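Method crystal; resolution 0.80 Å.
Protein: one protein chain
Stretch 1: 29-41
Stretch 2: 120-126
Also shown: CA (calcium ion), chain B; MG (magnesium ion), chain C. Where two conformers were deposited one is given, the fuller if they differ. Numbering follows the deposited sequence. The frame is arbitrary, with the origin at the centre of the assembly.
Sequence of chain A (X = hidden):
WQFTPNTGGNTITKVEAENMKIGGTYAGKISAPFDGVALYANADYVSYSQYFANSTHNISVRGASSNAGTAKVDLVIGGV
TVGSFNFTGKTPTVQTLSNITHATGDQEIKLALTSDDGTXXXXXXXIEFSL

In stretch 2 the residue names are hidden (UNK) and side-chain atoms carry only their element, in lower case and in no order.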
# COMPACT_ATOMS: atom_id res chain seq x y z
N LYS A 29 -4.51 -0.98 -12.86
CA LYS A 29 -3.60 -2.10 -12.91
C LYS A 29 -2.42 -1.79 -13.82
O LYS A 29 -2.57 -1.18 -14.88
CB LYS A 29 -4.30 -3.36 -13.42
CG LYS A 29 -5.34 -3.94 -12.52
CD LYS A 29 -5.92 -5.22 -13.10
CE LYS A 29 -7.06 -5.80 -12.31
NZ LYS A 29 -7.44 -7.15 -12.79
N ILE A 30 -1.26 -2.28 -13.41
CA ILE A 30 -0.02 -2.16 -14.16
C ILE A 30 0.61 -3.53 -14.34
O ILE A 30 0.34 -4.47 -13.57
CB ILE A 30 0.98 -1.20 -13.47
CG1 ILE A 30 1.37 -1.71 -12.07
CG2 ILE A 30 0.40 0.20 -13.43
CD1 ILE A 30 2.39 -0.86 -11.35
N SER A 31 1.49 -3.62 -15.35
CA SER A 31 2.32 -4.78 -15.58
C SER A 31 3.80 -4.49 -15.38
O SER A 31 4.56 -5.45 -15.20
CB SER A 31 2.09 -5.30 -17.00
OG SER A 31 2.24 -4.26 -17.94
N ALA A 32 4.21 -3.23 -15.40
CA ALA A 32 5.58 -2.82 -15.15
C ALA A 32 5.55 -1.75 -14.06
O ALA A 32 4.66 -0.90 -14.04
CB ALA A 32 6.23 -2.27 -16.40
N PRO A 33 6.52 -1.80 -13.12
CA PRO A 33 7.65 -2.71 -13.05
C PRO A 33 7.34 -4.08 -12.39
O PRO A 33 8.26 -4.83 -12.08
CB PRO A 33 8.67 -1.94 -12.21
CG PRO A 33 7.81 -1.14 -11.25
CD PRO A 33 6.60 -0.75 -12.09
N PHE A 34 6.05 -4.36 -12.21
CA PHE A 34 5.56 -5.66 -11.75
C PHE A 34 4.05 -5.62 -12.02
O PHE A 34 3.48 -4.58 -12.32
CB PHE A 34 5.88 -5.93 -10.27
CG PHE A 34 5.76 -4.72 -9.39
CD1 PHE A 34 4.54 -4.05 -9.26
CD2 PHE A 34 6.86 -4.21 -8.72
CE1 PHE A 34 4.44 -2.90 -8.48
CE2 PHE A 34 6.76 -3.08 -7.92
CZ PHE A 34 5.55 -2.42 -7.82
N ASP A 35 3.41 -6.79 -11.87
CA ASP A 35 1.95 -6.82 -11.87
C ASP A 35 1.47 -6.22 -10.55
O ASP A 35 1.88 -6.66 -9.46
CB ASP A 35 1.45 -8.24 -12.07
CG ASP A 35 1.87 -8.77 -13.43
OD1 ASP A 35 1.51 -8.13 -14.43
OD2 ASP A 35 2.64 -9.73 -13.54
N GLY A 36 0.66 -5.19 -10.63
CA GLY A 36 0.27 -4.45 -9.44
C GLY A 36 -0.68 -3.35 -9.81
O GLY A 36 -1.43 -3.46 -10.79
N VAL A 37 -0.66 -2.27 -9.03
CA VAL A 37 -1.50 -1.11 -9.25
C VAL A 37 -0.64 0.14 -9.08
O VAL A 37 0.22 0.19 -8.19
CB VAL A 37 -2.71 -1.09 -8.29
CG1 VAL A 37 -3.57 0.15 -8.50
CG2 VAL A 37 -3.55 -2.34 -8.48
N ALA A 38 -0.91 1.15 -9.91
CA ALA A 38 -0.28 2.46 -9.76
C ALA A 38 -1.25 3.44 -9.12
O ALA A 38 -2.46 3.47 -9.43
CB ALA A 38 0.13 3.01 -11.12
N LEU A 39 -0.68 4.28 -8.25
CA LEU A 39 -1.36 5.37 -7.55
C LEU A 39 -0.68 6.68 -7.95
O LEU A 39 0.55 6.79 -7.82
CB LEU A 39 -1.25 5.17 -6.04
CG LEU A 39 -1.72 3.82 -5.50
CD1 LEU A 39 -1.37 3.71 -4.03
CD2 LEU A 39 -3.21 3.62 -5.72
N TYR A 40 -1.46 7.63 -8.44
CA TYR A 40 -0.91 8.83 -9.07
C TYR A 40 -1.28 10.14 -8.39
O TYR A 40 -0.56 11.15 -8.53
CB TYR A 40 -1.37 8.96 -10.52
CG TYR A 40 -1.13 7.74 -11.39
CD1 TYR A 40 0.02 7.62 -12.16
CD2 TYR A 40 -2.09 6.75 -11.51
CE1 TYR A 40 0.20 6.54 -13.01
CE2 TYR A 40 -1.93 5.67 -12.37
CZ TYR A 40 -0.78 5.57 -13.12
OH TYR A 40 -0.62 4.52 -13.99
N ALA A 41 -2.43 10.19 -7.73
CA ALA A 41 -2.96 11.44 -7.21
C ALA A 41 -3.73 11.17 -5.95
O ALA A 41 -4.03 10.02 -5.61
CB ALA A 41 -3.83 12.10 -8.23
N UNK A 120 6.27 11.55 -5.97
CA UNK A 120 6.09 10.89 -7.24
C UNK A 120 4.98 9.85 -7.09
O UNK A 120 4.28 9.77 -6.10
c UNK A 120 7.76 13.46 -11.06
c UNK A 120 9.78 14.11 -9.93
c UNK A 120 7.43 10.30 -7.68
c UNK A 120 8.44 11.36 -7.99
c UNK A 120 9.55 11.66 -7.29
c UNK A 120 8.38 12.27 -9.09
c UNK A 120 8.89 14.27 -10.94
c UNK A 120 7.49 12.46 -10.16
n UNK A 120 10.21 12.69 -7.88
c UNK A 120 9.50 13.09 -8.99
N UNK A 121 4.79 9.08 -8.14
CA UNK A 121 3.73 8.09 -8.17
C UNK A 121 4.24 6.77 -7.64
O UNK A 121 5.43 6.47 -7.75
o UNK A 121 2.79 9.68 -11.25
c UNK A 121 3.19 7.99 -9.58
o UNK A 121 2.09 10.04 -9.17
c UNK A 121 2.66 9.33 -10.05
N UNK A 122 3.34 6.01 -7.02
CA UNK A 122 3.71 4.75 -6.41
C UNK A 122 3.17 3.58 -7.21
O UNK A 122 1.99 3.54 -7.58
c UNK A 122 3.19 4.65 -4.99
N UNK A 123 4.03 2.60 -7.41
CA UNK A 123 3.65 1.31 -7.94
C UNK A 123 3.61 0.35 -6.76
O UNK A 123 4.59 0.27 -5.99
c UNK A 123 5.38 3.57 -12.25
c UNK A 123 6.20 2.12 -10.53
o UNK A 123 5.60 4.40 -13.32
c UNK A 123 4.67 0.87 -8.97
c UNK A 123 3.87 2.47 -10.76
c UNK A 123 4.09 3.35 -11.82
c UNK A 123 4.91 1.85 -10.09
c UNK A 123 6.44 2.96 -11.61
N UNK A 124 2.52 -0.42 -6.67
CA UNK A 124 2.30 -1.31 -5.53
C UNK A 124 2.15 -2.71 -6.06
O UNK A 124 1.31 -2.95 -6.96
c UNK A 124 0.79 -1.71 -3.58
c UNK A 124 1.11 0.60 -4.33
c UNK A 124 1.00 -0.86 -4.79
N UNK A 125 2.94 -3.63 -5.53
CA UNK A 125 2.92 -5.02 -6.01
C UNK A 125 1.99 -5.89 -5.16
O UNK A 125 1.08 -6.54 -5.68
o UNK A 125 5.70 -7.41 -6.62
c UNK A 125 4.37 -5.54 -6.00
c UNK A 125 4.54 -6.93 -6.58
o UNK A 125 3.54 -7.55 -6.97
N UNK A 126 2.24 -5.90 -3.85
CA UNK A 126 1.47 -6.72 -2.91
C UNK A 126 1.70 -6.17 -1.51
O UNK A 126 2.64 -5.40 -1.27
c UNK A 126 3.76 -8.46 -1.29
c UNK A 126 3.32 -8.47 -2.62
c UNK A 126 5.56 -9.09 -3.31
c UNK A 126 5.98 -9.05 -1.98
c UNK A 126 4.23 -8.77 -3.63
c UNK A 126 1.88 -8.20 -2.98
c UNK A 126 5.09 -8.74 -0.96
CA CA B . 1.43 -8.08 -7.66
MG MG C . 1.30 11.89 -9.05
O HOH W 1 1.03 11.73 -11.10
O HOH W 2 2.68 -9.82 -8.76
O HOH W 3 0.44 13.76 -9.03
O HOH W 4 3.16 12.81 -9.40
O HOH W 5 1.84 11.97 -7.06

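Position 120 carries one carbon followed by fused five- and six-membered rings that hold eight carbons and a nitrogen, an indole, and none of these atoms touches stretch 1. It is Trp120. Its CA-to-CB bond points away from stretch 1, so the atoms identify the residue without giving this contact a reason for it.

Position 121 has four side-chain atoms: a carbon, then a second carbon bearing two oxygens. The first carbon, CB, packs 3.4 Å from Leu39 O, and one of the oxygens lies 2.9 Å from Tyr40 O. This short carboxylate is aspartate, Asp121. Its OD1 binds the magnesium ion at 2.0 Å. The same ion takes Tyr40 O at 2.1 Å, and four waters complete six ligands. Asp121 OD1 and Tyr40 O are close because both face the metal; they are not hydrogen-bonded to each other. Asp121 OD2 accepts a hydrogen bond of 2.7 Å from the O of water 1, which is also a magnesium ligand. An acidic side chain suits a site that needs a charged oxygen close to the backbone.

At position 122 there is a single carbon, on the same sheet face as the side chain of Leu39, so the residue is Ala122. One apolar carbon suits a buried strand site where the backbone does the pairing: Leu39 N donates to Ala122 O at 2.9 Å, and Ala122 N donates to Leu39 O at 3.0 Å.

Position 123 shows one carbon and a six-carbon ring bearing an oxygen. Ring carbons lie 3.7 Å from Ile30 CD1, 3.3 Å from Pro33 CD and 3.8 Å from Ala38 CB, the last at the ring edge, and CB rests 3.6 Å from Phe34 CZ. It is Tyr123. A broad ring is useful here because it meets three apolar groups, Ile30 and Ala38 through CD1 and Pro33 through CD2.

Position 124 has three carbons, one carrying the other two, and one of that pair approaches Leu39 CD1 at 4.0 Å. It is Val124, and the approaching atom is CG2. This beta-branched, wholly apolar side chain suits a buried strand site. Its backbone pairs with Val37 in both directions, Val37 N to Val124 O at 2.9 Å and Val124 N to Val37 O at 2.8 Å. Val124 O also receives a CA-H...O contact from Gly36 CA at 3.1 Å; an ideal CB on that glycine would clash with this oxygen.

Position 125 again has two carbons, the second with two oxygens; its CB sits over the face of the Phe34 ring, 3.5 Å from the centroid. It is Asp125. A short carboxylate lets OD1 reach, at 2.3 Å, the calcium ion that its own backbone O binds at 2.5 Å, while CB packs on the ring. Asp35 O binds the same calcium ion at 2.3 Å.

Position 126 has one carbon and an unsubstituted six-carbon ring, out of contact with stretch 1: Phe126.

The contact is thus an antiparallel strand pair held by four backbone hydrogen bonds. Val37, Leu39, Ala122 and Val124 point to one face, Ala38 and Tyr123 to the other. Beyond the paired residues at each end, a metal ion draws a carbonyl of stretch 1 and an aspartate of stretch 2 together.

Stretch 2 120-126: WDAYVDF
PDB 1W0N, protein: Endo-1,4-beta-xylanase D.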